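Local coordinates for protein transcriptional regulator (Enterococcus faecalis, PDB 3QFI) that is a LytR-CpsA-Psr family protein, described as a transcriptional regulator, built round a mixed beta sheet flanked by helices, at residues Asn250-Tyr253 / Lys254-Thr258; Val167-Gln170 / Arg171-Arg174; Met214-Gln217 / Ser218-Ser222; Ala237-Asp241 / Ile242-Val246; Ser222-Lys225 / Thr226-Ser229. All coordinates share one frame; numbering follows the deposited sequence.

Contact 1. Residues Asn250-Tyr253 / Lys254-Thr258; sequences NSLY and KTQTT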
loop_
_atom_site.group_PDB
_atom_site.type_symbol
_atom_site.label_atom_id
_atom_site.label_comp_id
_atom_site.label_asym_id
_atom_site.label_seq_id
_atom_site.Cartn_x
_atom_site.Cartn_y
_atom_site.Cartn_z
ATOM N N ASN A 250 6.834 -16.776 -10.584
ATOM C CA ASN A 250 5.595 -17.273 -11.115
ATOM C C ASN A 250 4.381 -16.731 -10.252
ATOM O O ASN A 250 3.319 -16.383 -10.749
ATOM C CB ASN A 250 5.764 -18.807 -11.479
ATOM C CG ASN A 250 4.560 -19.621 -11.123
ATOM O OD1 ASN A 250 3.994 -19.485 -9.986
ATOM N ND2 ASN A 250 4.101 -20.477 -12.077
ATOM N N SER A 251 4.601 -16.560 -8.954
ATOM C CA SER A 251 3.544 -15.979 -8.127
ATOM C C SER A 251 3.468 -14.483 -8.454
ATOM O O SER A 251 2.390 -13.882 -8.384
ATOM C CB SER A 251 3.838 -16.144 -6.635
ATOM O OG SER A 251 3.032 -15.258 -5.878
ATOM N N LEU A 252 4.618 -13.903 -8.823
ATOM C CA LEU A 252 4.739 -12.488 -9.190
ATOM C C LEU A 252 3.952 -12.196 -10.464
ATOM O O LEU A 252 3.209 -11.218 -10.539
ATOM C CB LEU A 252 6.207 -12.100 -9.446
ATOM C CG LEU A 252 6.653 -10.637 -9.205
ATOM C CD1 LEU A 252 7.907 -10.306 -10.009
ATOM C CD2 LEU A 252 5.540 -9.678 -9.583
ATOM N N TYR A 253 4.141 -13.034 -11.480
ATOM C CA TYR A 253 3.441 -12.833 -12.741
ATOM C C TYR A 253 1.946 -12.870 -12.533
ATOM O O TYR A 253 1.227 -12.015 -13.034
ATOM C CB TYR A 253 3.835 -13.891 -13.783
ATOM C CG TYR A 253 3.188 -13.667 -15.148
ATOM C CD1 TYR A 253 3.235 -12.414 -15.767
ATOM C CD2 TYR A 253 2.514 -14.693 -15.807
ATOM C CE1 TYR A 253 2.630 -12.188 -16.992
ATOM C CE2 TYR A 253 1.905 -14.475 -17.049
ATOM C CZ TYR A 253 1.966 -13.214 -17.629
ATOM O OH TYR A 253 1.349 -12.976 -18.837
ATOM N N LYS A 254 1.478 -13.862 -11.789
ATOM C CA LYS A 254 0.052 -13.994 -11.531
ATOM C C LYS A 254 -0.468 -12.701 -10.880
ATOM O O LYS A 254 -1.493 -12.155 -11.284
ATOM C CB LYS A 254 -0.198 -15.209 -10.628
ATOM C CG LYS A 254 -1.650 -15.394 -10.223
ATOM C CD LYS A 254 -1.794 -16.451 -9.152
ATOM C CE LYS A 254 -3.189 -16.406 -8.577
ATOM N NZ LYS A 254 -3.495 -15.056 -8.002
ATOM N N THR A 255 0.250 -12.207 -9.881
ATOM C CA THR A 255 -0.140 -10.973 -9.215
ATOM C C THR A 255 -0.202 -9.806 -10.197
ATOM O O THR A 255 -1.134 -9.009 -10.164
ATOM C CB THR A 255 0.858 -10.596 -8.145
ATOM O OG1 THR A 255 0.992 -11.676 -7.218
ATOM C CG2 THR A 255 0.403 -9.335 -7.415
ATOM N N GLN A 256 0.812 -9.705 -11.049
ATOM C CA GLN A 256 0.890 -8.647 -12.051
ATOM C C GLN A 256 -0.263 -8.696 -13.020
ATOM O O GLN A 256 -0.870 -7.681 -13.340
ATOM C CB GLN A 256 2.184 -8.755 -12.859
ATOM C CG GLN A 256 3.405 -8.226 -12.149
ATOM C CD GLN A 256 4.672 -8.692 -12.796
ATOM O OE1 GLN A 256 5.754 -8.205 -12.488
ATOM N NE2 GLN A 256 4.550 -9.654 -13.698
ATOM N N THR A 257 -0.550 -9.889 -13.513
ATOM C CA THR A 257 -1.632 -10.048 -14.461
ATOM C C THR A 257 -2.935 -9.674 -13.774
ATOM O O THR A 257 -3.771 -8.993 -14.360
ATOM C CB THR A 257 -1.680 -11.487 -14.987
ATOM O OG1 THR A 257 -0.434 -11.783 -15.634
ATOM C CG2 THR A 257 -2.802 -11.649 -15.983
ATOM N N THR A 258 -3.094 -10.094 -12.525
ATOM C CA THR A 258 -4.301 -9.767 -11.776
ATOM C C THR A 258 -4.512 -8.254 -11.716
ATOM O O THR A 258 -5.550 -7.746 -12.130
ATOM C CB THR A 258 -4.219 -10.259 -10.342
ATOM O OG1 THR A 258 -4.066 -11.679 -10.341
ATOM C CG2 THR A 258 -5.474 -9.872 -9.582
#
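Ser251 O is gripped twice by Thr255, once by the backbone N and once by the hydroxyl. Thr255 OG1 donates to Ser251 O over 2.9 Å and Thr255 N does so over 3.1 Å, the two arriving from opposite faces of the carbonyl plane. The threonine can do this because its OG1 lies beside its own backbone N (chi1 -56°), pointing back toward the preceding turn. One residue earlier Asn250 O receives Lys254 N, and one residue later Leu252 O receives Gln256 N, the regular i to i+4 bonds of the alpha helix 249-262. Thr257 has the same rotamer as Thr255, and its hydroxyl lies over one face of the Tyr253 ring, 3.3 Å above the plane and displaced toward the rim, with OG1 3.4 Å from CE1 of Tyr253. Thr257 N meanwhile bonds Tyr253 O at 2.8 Å, almost in line with the carbonyl. The Tyr253 ring leaves the helix with CG anti to the backbone N (chi1 -177°), and its own OH is hydrogen-bonded to Glu267. Methyl CD2 of Leu252 packs against the aliphatic CG of Gln256 at 3.6 Å. Beyond these turns, helix 269-280 lies against Leu252, Tyr253 and Gln256, while Thr255 and Thr258 touch Glu230 of strand 227-230. Thr258 OG1 and Thr258 N repeat the double grip on Lys254 O. The hydroxyls of Thr255 and Thr258 thus return to the backbone of their own helix, each engaged by a carbonyl one turn earlier.

Contact 2. Residues Val167-Gln170 / Arg171-Arg174; sequences VGRQ and RRQR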
loop_
_atom_site.group_PDB
_atom_site.type_symbol
_atom_site.label_atom_id
_atom_site.label_comp_id
_atom_site.label_asym_id
_atom_site.label_seq_id
_atom_site.Cartn_x
_atom_site.Cartn_y
_atom_site.Cartn_z
ATOM N N VAL A 167 3.935 -9.742 7.886
ATOM C CA VAL A 167 2.618 -10.153 7.408
ATOM C C VAL A 167 1.483 -9.666 8.301
ATOM O O VAL A 167 0.440 -9.244 7.807
ATOM C CB VAL A 167 2.512 -11.690 7.276
ATOM C CG1 VAL A 167 3.342 -12.171 6.097
ATOM C CG2 VAL A 167 2.979 -12.346 8.569
ATOM N N GLY A 168 1.684 -9.739 9.612
ATOM C CA GLY A 168 0.668 -9.279 10.537
ATOM C C GLY A 168 0.536 -7.772 10.438
ATOM O O GLY A 168 -0.531 -7.253 10.112
ATOM N N ARG A 169 1.626 -7.063 10.713
ATOM C CA ARG A 169 1.624 -5.614 10.634
ATOM C C ARG A 169 1.047 -5.120 9.309
ATOM O O ARG A 169 0.280 -4.164 9.291
ATOM C CB ARG A 169 3.041 -5.087 10.825
ATOM C CG ARG A 169 3.204 -3.628 10.508
ATOM C CD ARG A 169 4.547 -3.142 11.000
ATOM N NE ARG A 169 4.944 -1.925 10.310
ATOM C CZ ARG A 169 5.640 -0.945 10.872
ATOM N NH1 ARG A 169 6.014 -1.040 12.146
ATOM N NH2 ARG A 169 5.963 0.129 10.160
ATOM N N GLN A 170 1.411 -5.779 8.210
ATOM C CA GLN A 170 0.915 -5.418 6.879
ATOM C C GLN A 170 -0.608 -5.609 6.820
ATOM O O GLN A 170 -1.337 -4.747 6.319
ATOM C CB GLN A 170 1.605 -6.270 5.787
ATOM C CG GLN A 170 3.094 -5.915 5.509
ATOM C CD GLN A 170 3.808 -6.900 4.551
ATOM O OE1 GLN A 170 3.353 -7.148 3.423
ATOM N NE2 GLN A 170 4.941 -7.446 4.998
ATOM N N ARG A 171 -1.088 -6.734 7.342
ATOM C CA ARG A 171 -2.521 -7.014 7.352
ATOM C C ARG A 171 -3.242 -5.935 8.169
ATOM O O ARG A 171 -4.283 -5.445 7.759
ATOM C CB ARG A 171 -2.765 -8.420 7.925
ATOM C CG ARG A 171 -4.180 -8.716 8.435
ATOM C CD ARG A 171 -5.242 -8.760 7.337
ATOM N NE ARG A 171 -5.604 -7.438 6.815
ATOM C CZ ARG A 171 -6.572 -7.225 5.923
ATOM N NH1 ARG A 171 -6.832 -5.992 5.499
ATOM N NH2 ARG A 171 -7.286 -8.247 5.457
ATOM N N ARG A 172 -2.676 -5.552 9.313
ATOM C CA ARG A 172 -3.276 -4.517 10.150
ATOM C C ARG A 172 -3.255 -3.141 9.477
ATOM O O ARG A 172 -4.185 -2.348 9.640
ATOM C CB ARG A 172 -2.562 -4.425 11.505
ATOM C CG ARG A 172 -3.128 -5.349 12.567
ATOM C CD ARG A 172 -2.444 -5.184 13.935
ATOM N NE ARG A 172 -1.115 -5.802 14.035
ATOM C CZ ARG A 172 0.038 -5.162 13.854
ATOM N NH1 ARG A 172 0.053 -3.872 13.548
ATOM N NH2 ARG A 172 1.185 -5.803 14.027
ATOM N N GLN A 173 -2.199 -2.841 8.730
ATOM C CA GLN A 173 -2.129 -1.555 8.052
ATOM C C GLN A 173 -3.185 -1.482 6.962
ATOM O O GLN A 173 -3.747 -0.411 6.707
ATOM C CB GLN A 173 -0.743 -1.339 7.460
ATOM C CG GLN A 173 0.291 -1.036 8.525
ATOM C CD GLN A 173 1.701 -0.953 7.980
ATOM O OE1 GLN A 173 2.640 -0.656 8.721
ATOM N NE2 GLN A 173 1.863 -1.219 6.682
ATOM N N ARG A 174 -3.473 -2.623 6.333
ATOM C CA ARG A 174 -4.480 -2.659 5.275
ATOM C C ARG A 174 -5.883 -2.565 5.870
ATOM O O ARG A 174 -6.803 -2.045 5.233
ATOM C CB ARG A 174 -4.381 -3.947 4.439
ATOM C CG ARG A 174 -3.047 -4.173 3.752
ATOM C CD ARG A 174 -3.148 -5.224 2.633
ATOM N NE ARG A 174 -3.612 -6.550 3.051
ATOM C CZ ARG A 174 -2.836 -7.518 3.546
ATOM N NH1 ARG A 174 -1.530 -7.327 3.710
ATOM N NH2 ARG A 174 -3.363 -8.704 3.837
#
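Arg169 reaches along the helix to Gln173 one turn later, its extended chain bringing NE to within 3.1 Å of Gln173 OE1. This is a weak hydrogen bond, bent to 121° at the hydrogen, and the guanidinium and amide planes stand 61° apart. The backbone bonds between the same two turns are firmer: Gln173 N donates to Arg169 O at 2.9 Å, Arg172 N to Gly168 O at 2.9 Å, and Arg174 N to Gln170 O at 3.0 Å. Arg171 N completes the set by donating to Val167 O. Four consecutive carbonyls are thereby satisfied in the i to i+4 pattern of an alpha helix, here part of helix 166-184, which packs on strands 44-51 and 56-62 of the central mixed sheet. Arg172 folds its guanidinium back over the preceding turn, with Arg169 CA 3.2 Å above one face of it, a path made possible by the bend at its chi3 (-76°). Its polar end is taken up outside the helix, NH1 by Tyr155 O and NH2 by Met158 O. Arg174 likewise finds its partner on the sheet, where NH1 donates to Ser61 OG, while its CG runs 3.1 Å from Gln170 O. Arg169 NE and NH2 also lie close to the like-charged Arg159 and Arg64 respectively.

Contact 3. Residues Met214-Gln217 / Ser218-Ser222; sequences MDIQ and SKYLS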
loop_
_atom_site.group_PDB
_atom_site.type_symbol
_atom_site.label_atom_id
_atom_site.label_comp_id
_atom_site.label_asym_id
_atom_site.label_seq_id
_atom_site.Cartn_x
_atom_site.Cartn_y
_atom_site.Cartn_z
ATOM N N MET A 214 -13.897 14.765 -5.545
ATOM C CA MET A 214 -15.335 14.906 -5.760
ATOM C C MET A 214 -15.803 13.948 -6.860
ATOM O O MET A 214 -16.935 13.469 -6.824
ATOM C CB MET A 214 -15.694 16.351 -6.145
ATOM C CG MET A 214 -15.452 17.411 -5.060
ATOM S SD MET A 214 -16.646 17.448 -3.674
ATOM C CE MET A 214 -16.039 16.104 -2.633
ATOM N N ASP A 215 -14.938 13.675 -7.838
ATOM C CA ASP A 215 -15.279 12.755 -8.924
ATOM C C ASP A 215 -15.327 11.325 -8.402
ATOM O O ASP A 215 -16.113 10.503 -8.879
ATOM C CB ASP A 215 -14.246 12.829 -10.053
ATOM C CG ASP A 215 -14.531 13.945 -11.045
ATOM O OD1 ASP A 215 -13.780 14.054 -12.037
ATOM O OD2 ASP A 215 -15.499 14.704 -10.839
ATOM N N ILE A 216 -14.469 11.034 -7.429
ATOM C CA ILE A 216 -14.402 9.706 -6.836
ATOM C C ILE A 216 -15.586 9.472 -5.903
ATOM O O ILE A 216 -16.206 8.415 -5.948
ATOM C CB ILE A 216 -13.102 9.510 -6.018
ATOM C CG1 ILE A 216 -11.888 10.026 -6.799
ATOM C CG2 ILE A 216 -12.926 8.035 -5.673
ATOM C CD1 ILE A 216 -11.672 9.374 -8.139
ATOM N N GLN A 217 -15.895 10.463 -5.068
ATOM C CA GLN A 217 -17.001 10.367 -4.109
ATOM C C GLN A 217 -18.383 10.552 -4.761
ATOM O O GLN A 217 -19.297 11.104 -4.147
ATOM C CB GLN A 217 -16.831 11.405 -2.973
ATOM C CG GLN A 217 -15.541 11.269 -2.127
ATOM C CD GLN A 217 -15.496 12.218 -0.911
ATOM O OE1 GLN A 217 -15.657 13.436 -1.045
ATOM N NE2 GLN A 217 -15.255 11.655 0.274
ATOM N N SER A 218 -18.537 10.089 -5.996
ATOM C CA SER A 218 -19.811 10.224 -6.695
ATOM C C SER A 218 -19.858 9.332 -7.917
ATOM O O SER A 218 -20.877 9.251 -8.602
ATOM C CB SER A 218 -20.012 11.668 -7.148
ATOM O OG SER A 218 -19.003 12.049 -8.067
ATOM N N LYS A 219 -18.755 8.653 -8.191
ATOM C CA LYS A 219 -18.694 7.812 -9.368
ATOM C C LYS A 219 -17.960 6.501 -9.157
ATOM O O LYS A 219 -17.972 5.630 -10.024
ATOM C CB LYS A 219 -18.029 8.600 -10.481
ATOM C CG LYS A 219 -18.854 9.772 -10.969
ATOM C CD LYS A 219 -18.003 10.791 -11.698
ATOM C CE LYS A 219 -17.015 10.114 -12.632
ATOM N NZ LYS A 219 -17.728 9.239 -13.599
ATOM N N TYR A 220 -17.330 6.374 -7.995
ATOM C CA TYR A 220 -16.560 5.193 -7.653
ATOM C C TYR A 220 -17.035 4.598 -6.341
ATOM O O TYR A 220 -16.378 3.730 -5.773
ATOM C CB TYR A 220 -15.072 5.552 -7.542
ATOM C CG TYR A 220 -14.396 5.837 -8.859
ATOM C CD1 TYR A 220 -14.586 7.053 -9.529
ATOM C CD2 TYR A 220 -13.583 4.872 -9.461
ATOM C CE1 TYR A 220 -13.980 7.299 -10.770
ATOM C CE2 TYR A 220 -12.981 5.106 -10.698
ATOM C CZ TYR A 220 -13.184 6.324 -11.344
ATOM O OH TYR A 220 -12.586 6.568 -12.562
ATOM N N LEU A 221 -18.175 5.071 -5.857
ATOM C CA LEU A 221 -18.717 4.582 -4.594
ATOM C C LEU A 221 -18.908 3.066 -4.668
ATOM O O LEU A 221 -18.629 2.345 -3.714
ATOM C CB LEU A 221 -20.051 5.280 -4.270
ATOM C CG LEU A 221 -20.540 6.388 -5.211
ATOM C CD1 LEU A 221 -21.048 5.754 -6.498
ATOM C CD2 LEU A 221 -21.664 7.202 -4.563
ATOM N N SER A 222 -19.367 2.595 -5.819
ATOM C CA SER A 222 -19.601 1.182 -6.019
ATOM C C SER A 222 -18.287 0.415 -5.985
ATOM O O SER A 222 -18.222 -0.730 -5.499
ATOM C CB SER A 222 -20.281 0.952 -7.363
ATOM O OG SER A 222 -19.388 1.207 -8.431
#
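Ser218 turns OG between its own backbone N and carbonyl carbon (chi1 62°), which points the hydroxyl back at the helix it has just left and onto Met214 O. In Tyr220 a chi1 of -72° swings the ring across Ile216. The OG of Ser218 donates to Met214 O at 2.8 Å, lying in the carbonyl plane. Three backbone N-H groups then converge on Ile216 O: Tyr220 N forms the sound bond at 3.1 Å, while Ser218 N and Lys219 N make weak ones. One carbonyl thus gathers the chain as it unwinds from helix 210-216. On the apolar side, Ile216 CG2 meets Tyr220 CB at 3.8 Å, and CD1 of the isoleucine approaches CD1 of the ring at 4.0 Å. Asp215 O lies at the edge of the Tyr220 ring, near its plane, and the methylene chain of Lys219 passes alongside that same oxygen, with CD 3.4 Å away. Both long side chains are anchored elsewhere by their polar tips, Lys219 NZ on Asp17 O and Tyr220 OH on Glu20 O, and Phe22 meets the Tyr220 ring edge-to-face. Met214 O therefore takes the Ser218 hydroxyl in place of the Ser218 N-H, which bonds weakly to Ile216 O instead, and Ile216 O gathers the N-H groups of the departing chain while the isoleucine and tyrosine pack the exit.

Contact 4. Residues Ala237-Asp241 / Ile242-Val246; sequences ATIDD and IYYQV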
loop_
_atom_site.group_PDB
_atom_site.type_symbol
_atom_site.label_atom_id
_atom_site.label_comp_id
_atom_site.label_asym_id
_atom_site.label_seq_id
_atom_site.Cartn_x
_atom_site.Cartn_y
_atom_site.Cartn_z
ATOM N N ALA A 237 16.022 -14.491 2.150
ATOM C CA ALA A 237 17.339 -14.468 1.517
ATOM C C ALA A 237 18.303 -13.498 2.185
ATOM O O ALA A 237 17.913 -12.682 3.023
ATOM C CB ALA A 237 17.216 -14.137 0.031
ATOM N N THR A 238 19.573 -13.592 1.813
ATOM C CA THR A 238 20.578 -12.723 2.393
ATOM C C THR A 238 21.743 -12.604 1.437
ATOM O O THR A 238 22.170 -13.598 0.860
ATOM C CB THR A 238 21.048 -13.285 3.736
ATOM O OG1 THR A 238 19.908 -13.450 4.589
ATOM C CG2 THR A 238 22.023 -12.336 4.403
ATOM N N ILE A 239 22.244 -11.388 1.255
ATOM C CA ILE A 239 23.364 -11.157 0.355
ATOM C C ILE A 239 24.623 -10.817 1.139
ATOM O O ILE A 239 25.439 -11.691 1.427
ATOM C CB ILE A 239 23.064 -10.015 -0.624
ATOM C CG1 ILE A 239 21.747 -10.287 -1.340
ATOM C CG2 ILE A 239 24.169 -9.916 -1.664
ATOM C CD1 ILE A 239 21.734 -11.588 -2.097
ATOM N N ASP A 240 24.790 -9.544 1.472
ATOM C CA ASP A 240 25.951 -9.123 2.237
ATOM C C ASP A 240 25.560 -9.000 3.707
ATOM O O ASP A 240 25.614 -7.919 4.286
ATOM C CB ASP A 240 26.501 -7.783 1.710
ATOM C CG ASP A 240 25.416 -6.715 1.526
ATOM O OD1 ASP A 240 25.778 -5.515 1.429
ATOM O OD2 ASP A 240 24.211 -7.071 1.464
ATOM N N ASP A 241 25.168 -10.123 4.300
ATOM C CA ASP A 241 24.754 -10.174 5.697
ATOM C C ASP A 241 23.471 -9.367 5.900
ATOM O O ASP A 241 23.051 -9.108 7.034
ATOM C CB ASP A 241 25.861 -9.644 6.620
ATOM C CG ASP A 241 27.192 -10.392 6.447
ATOM O OD1 ASP A 241 27.193 -11.513 5.877
ATOM O OD2 ASP A 241 28.240 -9.862 6.897
ATOM N N ILE A 242 22.849 -8.968 4.794
ATOM C CA ILE A 242 21.601 -8.217 4.866
ATOM C C ILE A 242 20.466 -9.123 4.442
ATOM O O ILE A 242 20.612 -9.900 3.511
ATOM C CB ILE A 242 21.637 -7.005 3.955
ATOM C CG1 ILE A 242 22.754 -6.066 4.420
ATOM C CG2 ILE A 242 20.279 -6.307 3.962
ATOM C CD1 ILE A 242 22.818 -4.793 3.621
ATOM N N TYR A 243 19.341 -9.028 5.140
ATOM C CA TYR A 243 18.179 -9.860 4.847
ATOM C C TYR A 243 17.300 -9.305 3.734
ATOM O O TYR A 243 16.742 -8.212 3.863
ATOM C CB TYR A 243 17.319 -10.031 6.106
ATOM C CG TYR A 243 15.925 -10.561 5.835
ATOM C CD1 TYR A 243 15.692 -11.917 5.662
ATOM C CD2 TYR A 243 14.840 -9.692 5.709
ATOM C CE1 TYR A 243 14.408 -12.394 5.369
ATOM C CE2 TYR A 243 13.564 -10.160 5.418
ATOM C CZ TYR A 243 13.354 -11.508 5.248
ATOM O OH TYR A 243 12.087 -11.962 4.957
ATOM N N TYR A 244 17.173 -10.043 2.639
ATOM C CA TYR A 244 16.308 -9.597 1.552
ATOM C C TYR A 244 15.262 -10.655 1.336
ATOM O O TYR A 244 15.354 -11.748 1.873
ATOM C CB TYR A 244 17.063 -9.420 0.239
ATOM C CG TYR A 244 18.184 -8.431 0.280
ATOM C CD1 TYR A 244 19.425 -8.782 0.800
ATOM C CD2 TYR A 244 18.021 -7.148 -0.239
ATOM C CE1 TYR A 244 20.471 -7.890 0.797
ATOM C CE2 TYR A 244 19.075 -6.242 -0.243
ATOM C CZ TYR A 244 20.296 -6.626 0.277
ATOM O OH TYR A 244 21.351 -5.750 0.280
ATOM N N GLN A 245 14.263 -10.320 0.538
ATOM C CA GLN A 245 13.197 -11.253 0.217
ATOM C C GLN A 245 13.109 -11.347 -1.310
ATOM O O GLN A 245 12.849 -10.347 -1.991
ATOM C CB GLN A 245 11.876 -10.754 0.811
ATOM C CG GLN A 245 10.661 -11.578 0.446
ATOM C CD GLN A 245 9.406 -11.062 1.114
ATOM O OE1 GLN A 245 8.309 -11.165 0.562
ATOM N NE2 GLN A 245 9.560 -10.502 2.318
ATOM N N VAL A 246 13.359 -12.540 -1.844
ATOM C CA VAL A 246 13.300 -12.741 -3.286
ATOM C C VAL A 246 11.934 -13.284 -3.630
ATOM O O VAL A 246 11.562 -14.368 -3.183
ATOM C CB VAL A 246 14.343 -13.745 -3.787
ATOM C CG1 VAL A 246 14.188 -13.932 -5.287
ATOM C CG2 VAL A 246 15.732 -13.266 -3.455
#
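Ala237 and Tyr244 form the antiparallel hydrogen-bonded pair that anchors this hairpin: Tyr244 N donates to Ala237 O at 2.8 Å, and Ala237 N returns a weak, strongly bent bond to Tyr244 O. Thr238 and Tyr243 follow as a non-hydrogen-bonded pair, and past the ends of the strands Ile239 N donates to Ile242 O at 3.2 Å, in the plane of that carbonyl. Asp241, with a positive phi of 66°, lets the chain reverse in between. Ala237 O is also reached by Thr238 OG1 at 2.6 Å, from the face opposite Tyr244 N. Two CA-H...O contacts fill in the pairing, from Tyr243 CA to Ala237 O and from Thr238 CA to Ile242 O. Among the side chains, the Tyr244 ring stands with its OH toward Asp240, whose OD2 lies at the ring edge 3.4 Å from OH in a weak hydrogen bond, carboxylate and ring nearly coplanar. Asp240 also runs side by side with Ile242, its OD2 3.4 Å from CD1 of the isoleucine. The apolar contacts are Ile239 CG1 against Tyr244 CE1 at 3.5 Å, crossing at about a right angle, and Ala237 CB against Val246 CG2 at 3.9 Å. Strands 234-238 and 243-247 make a two-stranded sheet of their own. Lys78 of strand 75-78 engages the Tyr244 ring in a cation-pi contact and bonds Tyr243 O, Gln245 pairs through its backbone with Asp65 and Leu67, and Ala285 near the end of the modelled chain bonds Thr238, so the hairpin is held from both flanks.

Contact 5. Residues Ser222-Lys225 / Thr226-Ser229; sequences SAFK and TIDS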
loop_
_atom_site.group_PDB
_atom_site.type_symbol
_atom_site.label_atom_id
_atom_site.label_comp_id
_atom_site.label_asym_id
_atom_site.label_seq_id
_atom_site.Cartn_x
_atom_site.Cartn_y
_atom_site.Cartn_z
ATOM N N SER A 222 -19.367 2.595 -5.819
ATOM C CA SER A 222 -19.601 1.182 -6.019
ATOM C C SER A 222 -18.287 0.415 -5.985
ATOM O O SER A 222 -18.222 -0.730 -5.499
ATOM C CB SER A 222 -20.281 0.952 -7.363
ATOM O OG SER A 222 -19.388 1.207 -8.431
ATOM N N ALA A 223 -17.242 1.047 -6.511
ATOM C CA ALA A 223 -15.911 0.442 -6.568
ATOM C C ALA A 223 -15.379 0.056 -5.189
ATOM O O ALA A 223 -14.468 -0.763 -5.077
ATOM C CB ALA A 223 -14.944 1.401 -7.256
ATOM N N PHE A 224 -15.950 0.647 -4.143
ATOM C CA PHE A 224 -15.528 0.342 -2.779
ATOM C C PHE A 224 -16.519 -0.579 -2.071
ATOM O O PHE A 224 -16.453 -0.760 -0.852
ATOM C CB PHE A 224 -15.326 1.630 -1.971
ATOM C CG PHE A 224 -14.221 2.495 -2.505
ATOM C CD1 PHE A 224 -14.498 3.548 -3.372
ATOM C CD2 PHE A 224 -12.890 2.192 -2.227
ATOM C CE1 PHE A 224 -13.467 4.279 -3.962
ATOM C CE2 PHE A 224 -11.853 2.914 -2.810
ATOM C CZ PHE A 224 -12.142 3.962 -3.683
ATOM N N LYS A 225 -17.439 -1.166 -2.832
ATOM C CA LYS A 225 -18.414 -2.077 -2.243
ATOM C C LYS A 225 -17.695 -3.287 -1.677
ATOM O O LYS A 225 -18.178 -3.926 -0.747
ATOM C CB LYS A 225 -19.444 -2.542 -3.286
ATOM C CG LYS A 225 -20.564 -1.544 -3.572
ATOM C CD LYS A 225 -21.599 -2.126 -4.527
ATOM C CE LYS A 225 -22.798 -1.194 -4.706
ATOM N NZ LYS A 225 -23.903 -1.828 -5.504
ATOM N N THR A 226 -16.534 -3.594 -2.243
ATOM C CA THR A 226 -15.758 -4.743 -1.809
ATOM C C THR A 226 -14.279 -4.424 -1.959
ATOM O O THR A 226 -13.807 -4.148 -3.063
ATOM C CB THR A 226 -16.073 -5.983 -2.673
ATOM O OG1 THR A 226 -17.492 -6.103 -2.844
ATOM C CG2 THR A 226 -15.534 -7.244 -2.007
ATOM N N ILE A 227 -13.558 -4.460 -0.846
ATOM C CA ILE A 227 -12.131 -4.186 -0.839
ATOM C C ILE A 227 -11.364 -5.504 -0.669
ATOM O O ILE A 227 -11.285 -6.030 0.436
ATOM C CB ILE A 227 -11.770 -3.251 0.330
ATOM C CG1 ILE A 227 -12.800 -2.117 0.447
ATOM C CG2 ILE A 227 -10.368 -2.694 0.130
ATOM C CD1 ILE A 227 -12.961 -1.268 -0.785
ATOM N N ASP A 228 -10.807 -6.038 -1.754
ATOM C CA ASP A 228 -10.059 -7.303 -1.695
ATOM C C ASP A 228 -8.559 -7.049 -1.445
ATOM O O ASP A 228 -8.078 -5.926 -1.601
ATOM C CB ASP A 228 -10.240 -8.079 -3.009
ATOM C CG ASP A 228 -9.895 -9.558 -2.880
ATOM O OD1 ASP A 228 -9.477 -10.157 -3.894
ATOM O OD2 ASP A 228 -10.058 -10.132 -1.778
ATOM N N SER A 229 -7.827 -8.091 -1.051
ATOM C CA SER A 229 -6.392 -7.973 -0.787
ATOM C C SER A 229 -5.580 -8.887 -1.701
ATOM O O SER A 229 -6.131 -9.721 -2.411
ATOM C CB SER A 229 -6.078 -8.326 0.669
ATOM O OG SER A 229 -6.763 -7.481 1.571
#
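Phe224 and Ile227 make the side-chain contact of this corner, methyl CD1 of Ile227 lying at the edge of the phenyl ring, near its plane, 3.7 Å from CD2. The same methyl comes 3.6 Å from Phe224 CA and 3.5 Å from Phe224 O, so it sits against the base of the residue as well as against its ring, and the two side chains cross obliquely. Ile227 achieves this by carrying CG1 beside its own backbone N (chi1 -43°), which turns the longer branch back along the chain. No clear hydrogen bond joins the two halves of the corner. What shapes it is a backbone bond within the first half, Lys225 N to Ser222 O at 2.8 Å, which closes the short 3-10 turn ahead of the strand. Further out, Ala223 O accepts from Ser57 OG, Ser222 OG bonds Asn55, and Lys225 O accepts from Arg182 NH1. Strand 227-230 then runs as an outermost strand of the mixed sheet, parallel to strand 56-62, to which Thr226 and Asp228 are bonded through the backbone. Helix 166-184 packs against the Phe224 and Ile227 side chains through Val181, Glu178 and Arg182.

How the contacts relate
Along the chain the order is contact 2, contact 3, contact 5, contact 4 and contact 1. Contacts 3 and 5 share Ser222, with centres about 13 Å apart, and carry the chain from helix 210-216 into strand 227-230, Ile216 CG2 meeting Phe224 CE1 at 4.2 Å. Contact 2, on helix 166-184, touches the far end of contact 5 where Arg174 and Arg171 pack on Ser229, so helix and edge strand meet there. Contact 4 lies on the opposite side of the chain's centre from contact 3, about 42 Å between centres, and its hairpin leads directly into helix 249-262 of contact 1. Together they sample the chain from helix 166-184 to helix 249-262.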